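Local structure of histone-lysine N-methyltransferase family member SUVH9 (Arabidopsis thaliana, 4NJ5) at residues R376-Y390 against R485-E499. The protein takes part in gene and transposon silencing, lacks methyltransferase activity, and may bind methylated DNA and recruit RNA polymerase V to chromatin. Sequence-based numbering, arbitrary orientation.
Sequences RSLDVLHAGAFICEY and RVMLFAAENIPPMTE
With CG swung opposite its own backbone N (chi1 -175°) and the chain extended beyond it, Glu389 reaches Arg485 on the neighbouring strand. Glu389 OE2 receives Arg485 NH2 at 2.8 Å on its syn lone pair, in the guanidinium plane, although carboxylate and guanidinium planes stand 76° apart. The Thr285 backbone also meets both partners, its N bonding OE2 and its O bonding NH2, which should hold the buried pair in place. Met487, bent at chi2 (-64°), lays SD beside Glu389 CB at 3.5 Å and slants it toward the Phe386 ring in a Met-aromatic contact. On the same sheet face Phe386 turns its edge to one face of Phe489, centroids 5.7 Å apart. Strands 386-389 and 485-490 run antiparallel, bonded through Ile387 N to Leu488 O (2.9 Å). Within the type II turn His382-Ala385, Ala383 N donates to Asn493 OD1 at 2.9 Å, from above the side-chain carbonyl plane; just before the turn, Leu381 and Ile494 exchange two backbone bonds. At the far end Met497 N bonds Ser377 O (3.1 Å), while Pro496 CD meets Val380 CG2 at 3.8 Å and its ring packs on helix 228-240. This antiparallel pairing, continued through irregular loops, belongs to the small, curled sheets of the SET-domain fold.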
# COMPACT_ATOMS: atom_id res chain seq x y z
N ARG A 376 -13.17 -0.89 -2.96
CA ARG A 376 -11.82 -1.29 -3.35
C ARG A 376 -11.20 -0.18 -4.18
O ARG A 376 -11.91 0.68 -4.70
CB ARG A 376 -11.87 -2.59 -4.16
CG ARG A 376 -12.84 -2.54 -5.32
CD ARG A 376 -12.60 -3.66 -6.33
NE ARG A 376 -13.18 -4.93 -5.92
CZ ARG A 376 -14.30 -5.44 -6.42
NH1 ARG A 376 -14.97 -4.79 -7.36
NH2 ARG A 376 -14.74 -6.62 -6.00
N SER A 377 -9.88 -0.18 -4.31
CA SER A 377 -9.18 0.84 -5.08
C SER A 377 -8.64 0.28 -6.40
O SER A 377 -8.09 -0.82 -6.43
CB SER A 377 -8.03 1.43 -4.27
OG SER A 377 -7.23 2.27 -5.07
N LEU A 378 -8.79 1.05 -7.48
CA LEU A 378 -8.18 0.67 -8.75
C LEU A 378 -6.69 1.01 -8.73
O LEU A 378 -5.90 0.44 -9.48
CB LEU A 378 -8.84 1.38 -9.94
CG LEU A 378 -10.36 1.38 -10.09
CD1 LEU A 378 -10.75 1.81 -11.49
CD2 LEU A 378 -10.97 0.03 -9.77
N ASP A 379 -6.32 1.94 -7.86
CA ASP A 379 -4.94 2.39 -7.78
C ASP A 379 -4.19 1.65 -6.70
O ASP A 379 -4.79 1.05 -5.80
CB ASP A 379 -4.89 3.90 -7.51
CG ASP A 379 -5.70 4.70 -8.51
OD1 ASP A 379 -5.78 4.28 -9.69
OD2 ASP A 379 -6.25 5.76 -8.13
N VAL A 380 -2.87 1.67 -6.79
CA VAL A 380 -2.02 1.14 -5.74
C VAL A 380 -2.09 2.11 -4.57
O VAL A 380 -2.07 3.32 -4.77
CB VAL A 380 -0.57 1.00 -6.23
CG1 VAL A 380 0.40 0.84 -5.07
CG2 VAL A 380 -0.45 -0.17 -7.21
N LEU A 381 -2.22 1.58 -3.36
CA LEU A 381 -2.20 2.42 -2.18
C LEU A 381 -1.03 2.03 -1.30
O LEU A 381 -0.89 0.87 -0.92
CB LEU A 381 -3.51 2.28 -1.40
CG LEU A 381 -4.78 2.64 -2.17
CD1 LEU A 381 -5.99 2.26 -1.34
CD2 LEU A 381 -4.80 4.12 -2.51
N HIS A 382 -0.18 3.00 -0.98
CA HIS A 382 0.98 2.72 -0.16
C HIS A 382 0.74 3.02 1.32
O HIS A 382 -0.18 3.75 1.68
CB HIS A 382 2.22 3.46 -0.68
CG HIS A 382 2.14 4.95 -0.56
ND1 HIS A 382 1.69 5.75 -1.58
CD2 HIS A 382 2.50 5.78 0.45
CE1 HIS A 382 1.75 7.02 -1.21
NE2 HIS A 382 2.24 7.06 0.02
N ALA A 383 1.58 2.42 2.16
CA ALA A 383 1.45 2.53 3.61
C ALA A 383 1.54 3.98 4.08
O ALA A 383 2.49 4.68 3.76
CB ALA A 383 2.52 1.69 4.29
N GLY A 384 0.53 4.42 4.83
CA GLY A 384 0.53 5.75 5.39
C GLY A 384 -0.03 6.82 4.47
O GLY A 384 -0.08 8.00 4.83
N ALA A 385 -0.45 6.42 3.27
CA ALA A 385 -1.00 7.37 2.30
C ALA A 385 -2.45 7.74 2.61
O ALA A 385 -3.21 6.92 3.13
CB ALA A 385 -0.89 6.82 0.90
N PHE A 386 -2.83 8.97 2.29
CA PHE A 386 -4.19 9.45 2.48
C PHE A 386 -5.10 8.93 1.38
O PHE A 386 -4.78 9.03 0.20
CB PHE A 386 -4.23 10.98 2.51
CG PHE A 386 -5.62 11.56 2.44
CD1 PHE A 386 -6.53 11.37 3.46
CD2 PHE A 386 -6.01 12.32 1.34
CE1 PHE A 386 -7.81 11.92 3.39
CE2 PHE A 386 -7.28 12.87 1.26
CZ PHE A 386 -8.18 12.67 2.30
N ILE A 387 -6.25 8.39 1.77
CA ILE A 387 -7.18 7.84 0.80
C ILE A 387 -8.31 8.83 0.52
O ILE A 387 -8.43 9.35 -0.59
CB ILE A 387 -7.75 6.48 1.28
CG1 ILE A 387 -6.60 5.48 1.47
CG2 ILE A 387 -8.77 5.94 0.29
CD1 ILE A 387 -7.01 4.19 2.16
N CYS A 388 -9.10 9.11 1.54
CA CYS A 388 -10.24 10.01 1.42
C CYS A 388 -10.75 10.35 2.81
O CYS A 388 -10.36 9.72 3.79
CB CYS A 388 -11.36 9.34 0.64
SG CYS A 388 -12.01 7.88 1.48
N GLU A 389 -11.64 11.33 2.87
CA GLU A 389 -12.33 11.67 4.10
C GLU A 389 -13.44 10.65 4.33
O GLU A 389 -13.91 10.01 3.39
CB GLU A 389 -12.92 13.09 3.98
CG GLU A 389 -13.57 13.64 5.24
CD GLU A 389 -13.98 15.10 5.11
OE1 GLU A 389 -13.55 15.76 4.14
OE2 GLU A 389 -14.74 15.60 5.98
N TYR A 390 -13.84 10.48 5.59
CA TYR A 390 -15.07 9.76 5.91
C TYR A 390 -16.17 10.79 6.09
O TYR A 390 -16.33 11.36 7.17
CB TYR A 390 -14.89 8.92 7.19
CG TYR A 390 -16.12 8.11 7.54
CD1 TYR A 390 -17.12 8.63 8.35
CD2 TYR A 390 -16.28 6.82 7.05
CE1 TYR A 390 -18.25 7.90 8.66
CE2 TYR A 390 -17.41 6.07 7.35
CZ TYR A 390 -18.39 6.62 8.16
OH TYR A 390 -19.51 5.88 8.47
N ARG A 485 -12.30 16.76 11.31
CA ARG A 485 -12.74 15.86 10.26
C ARG A 485 -12.18 14.45 10.47
O ARG A 485 -11.21 14.25 11.20
CB ARG A 485 -12.35 16.41 8.88
CG ARG A 485 -12.97 17.77 8.60
CD ARG A 485 -12.85 18.17 7.15
NE ARG A 485 -13.59 19.40 6.90
CZ ARG A 485 -14.84 19.45 6.46
NH1 ARG A 485 -15.44 20.62 6.27
NH2 ARG A 485 -15.50 18.32 6.20
N VAL A 486 -12.82 13.48 9.83
CA VAL A 486 -12.40 12.10 9.91
C VAL A 486 -11.70 11.74 8.60
O VAL A 486 -12.34 11.68 7.55
CB VAL A 486 -13.61 11.16 10.14
CG1 VAL A 486 -13.15 9.74 10.40
CG2 VAL A 486 -14.47 11.69 11.29
N MET A 487 -10.39 11.52 8.66
CA MET A 487 -9.61 11.24 7.46
C MET A 487 -9.04 9.83 7.48
O MET A 487 -8.51 9.38 8.50
CB MET A 487 -8.49 12.27 7.30
CG MET A 487 -8.98 13.71 7.22
SD MET A 487 -9.99 14.00 5.76
CE MET A 487 -10.15 15.79 5.79
N LEU A 488 -9.14 9.14 6.36
CA LEU A 488 -8.72 7.74 6.29
C LEU A 488 -7.39 7.59 5.59
O LEU A 488 -7.12 8.24 4.58
CB LEU A 488 -9.79 6.90 5.58
CG LEU A 488 -11.18 7.02 6.21
CD1 LEU A 488 -12.18 6.22 5.40
CD2 LEU A 488 -11.15 6.55 7.66
N PHE A 489 -6.55 6.71 6.13
CA PHE A 489 -5.23 6.46 5.57
C PHE A 489 -5.01 4.97 5.37
O PHE A 489 -5.44 4.17 6.20
CB PHE A 489 -4.15 7.02 6.49
CG PHE A 489 -4.16 8.51 6.63
CD1 PHE A 489 -5.09 9.14 7.45
CD2 PHE A 489 -3.22 9.29 5.97
CE1 PHE A 489 -5.10 10.52 7.58
CE2 PHE A 489 -3.22 10.67 6.11
CZ PHE A 489 -4.16 11.28 6.91
N ALA A 490 -4.33 4.61 4.29
CA ALA A 490 -3.92 3.24 4.08
C ALA A 490 -2.91 2.86 5.15
O ALA A 490 -1.95 3.58 5.40
CB ALA A 490 -3.32 3.07 2.70
N ALA A 491 -3.13 1.72 5.80
CA ALA A 491 -2.25 1.28 6.87
C ALA A 491 -1.08 0.44 6.36
O ALA A 491 -0.08 0.26 7.06
CB ALA A 491 -3.04 0.52 7.93
N GLU A 492 -1.21 -0.08 5.14
CA GLU A 492 -0.15 -0.87 4.53
C GLU A 492 -0.14 -0.70 3.02
O GLU A 492 -0.96 0.04 2.46
CB GLU A 492 -0.29 -2.35 4.91
CG GLU A 492 -1.63 -2.95 4.52
CD GLU A 492 -1.80 -4.38 5.01
OE1 GLU A 492 -0.80 -4.97 5.48
OE2 GLU A 492 -2.92 -4.91 4.91
N ASN A 493 0.78 -1.39 2.35
CA ASN A 493 0.81 -1.38 0.89
C ASN A 493 -0.29 -2.27 0.31
O ASN A 493 -0.13 -3.49 0.22
CB ASN A 493 2.19 -1.81 0.38
CG ASN A 493 3.29 -0.83 0.77
OD1 ASN A 493 3.10 0.38 0.72
ND2 ASN A 493 4.44 -1.36 1.18
N ILE A 494 -1.40 -1.65 -0.06
CA ILE A 494 -2.57 -2.37 -0.54
C ILE A 494 -2.58 -2.48 -2.06
O ILE A 494 -2.69 -1.47 -2.76
CB ILE A 494 -3.87 -1.67 -0.09
CG1 ILE A 494 -3.83 -1.36 1.41
CG2 ILE A 494 -5.08 -2.51 -0.46
CD1 ILE A 494 -4.97 -0.48 1.90
N PRO A 495 -2.46 -3.71 -2.58
CA PRO A 495 -2.59 -3.90 -4.03
C PRO A 495 -4.01 -3.59 -4.49
O PRO A 495 -4.94 -3.68 -3.69
CB PRO A 495 -2.27 -5.39 -4.22
CG PRO A 495 -2.46 -6.02 -2.88
CD PRO A 495 -2.14 -4.96 -1.87
N PRO A 496 -4.20 -3.20 -5.72
CA PRO A 496 -5.51 -2.90 -6.24
C PRO A 496 -6.42 -4.11 -6.19
O PRO A 496 -6.00 -5.22 -6.29
CB PRO A 496 -5.24 -2.58 -7.68
CG PRO A 496 -3.89 -2.10 -7.71
CD PRO A 496 -3.15 -2.76 -6.63
N MET A 497 -7.68 -3.82 -5.95
CA MET A 497 -8.79 -4.73 -5.89
C MET A 497 -8.90 -5.39 -4.54
O MET A 497 -9.80 -6.10 -4.30
CB MET A 497 -8.79 -5.75 -7.03
CG MET A 497 -8.59 -5.17 -8.40
SD MET A 497 -9.87 -4.05 -8.84
CE MET A 497 -9.04 -2.53 -8.89
N THR A 498 -8.01 -5.08 -3.64
CA THR A 498 -8.16 -5.53 -2.30
C THR A 498 -9.16 -4.65 -1.59
O THR A 498 -9.08 -3.48 -1.63
CB THR A 498 -6.82 -5.53 -1.56
OG1 THR A 498 -5.95 -6.48 -2.17
CG2 THR A 498 -7.00 -5.85 -0.15
N GLU A 499 -10.13 -5.26 -0.96
CA GLU A 499 -11.14 -4.52 -0.25
C GLU A 499 -10.56 -3.70 0.92
O GLU A 499 -9.72 -4.13 1.64
CB GLU A 499 -12.29 -5.44 0.21
CG GLU A 499 -13.36 -4.73 0.99
CD GLU A 499 -14.58 -5.55 1.34
OE1 GLU A 499 -15.49 -5.02 1.90
OE2 GLU A 499 -14.66 -6.73 1.09
O HOH W 1 -12.38 -7.14 -3.61
O HOH W 2 -7.65 -1.86 -3.28
O HOH W 3 -5.18 -0.41 -3.38
O HOH W 4 -14.92 13.97 8.12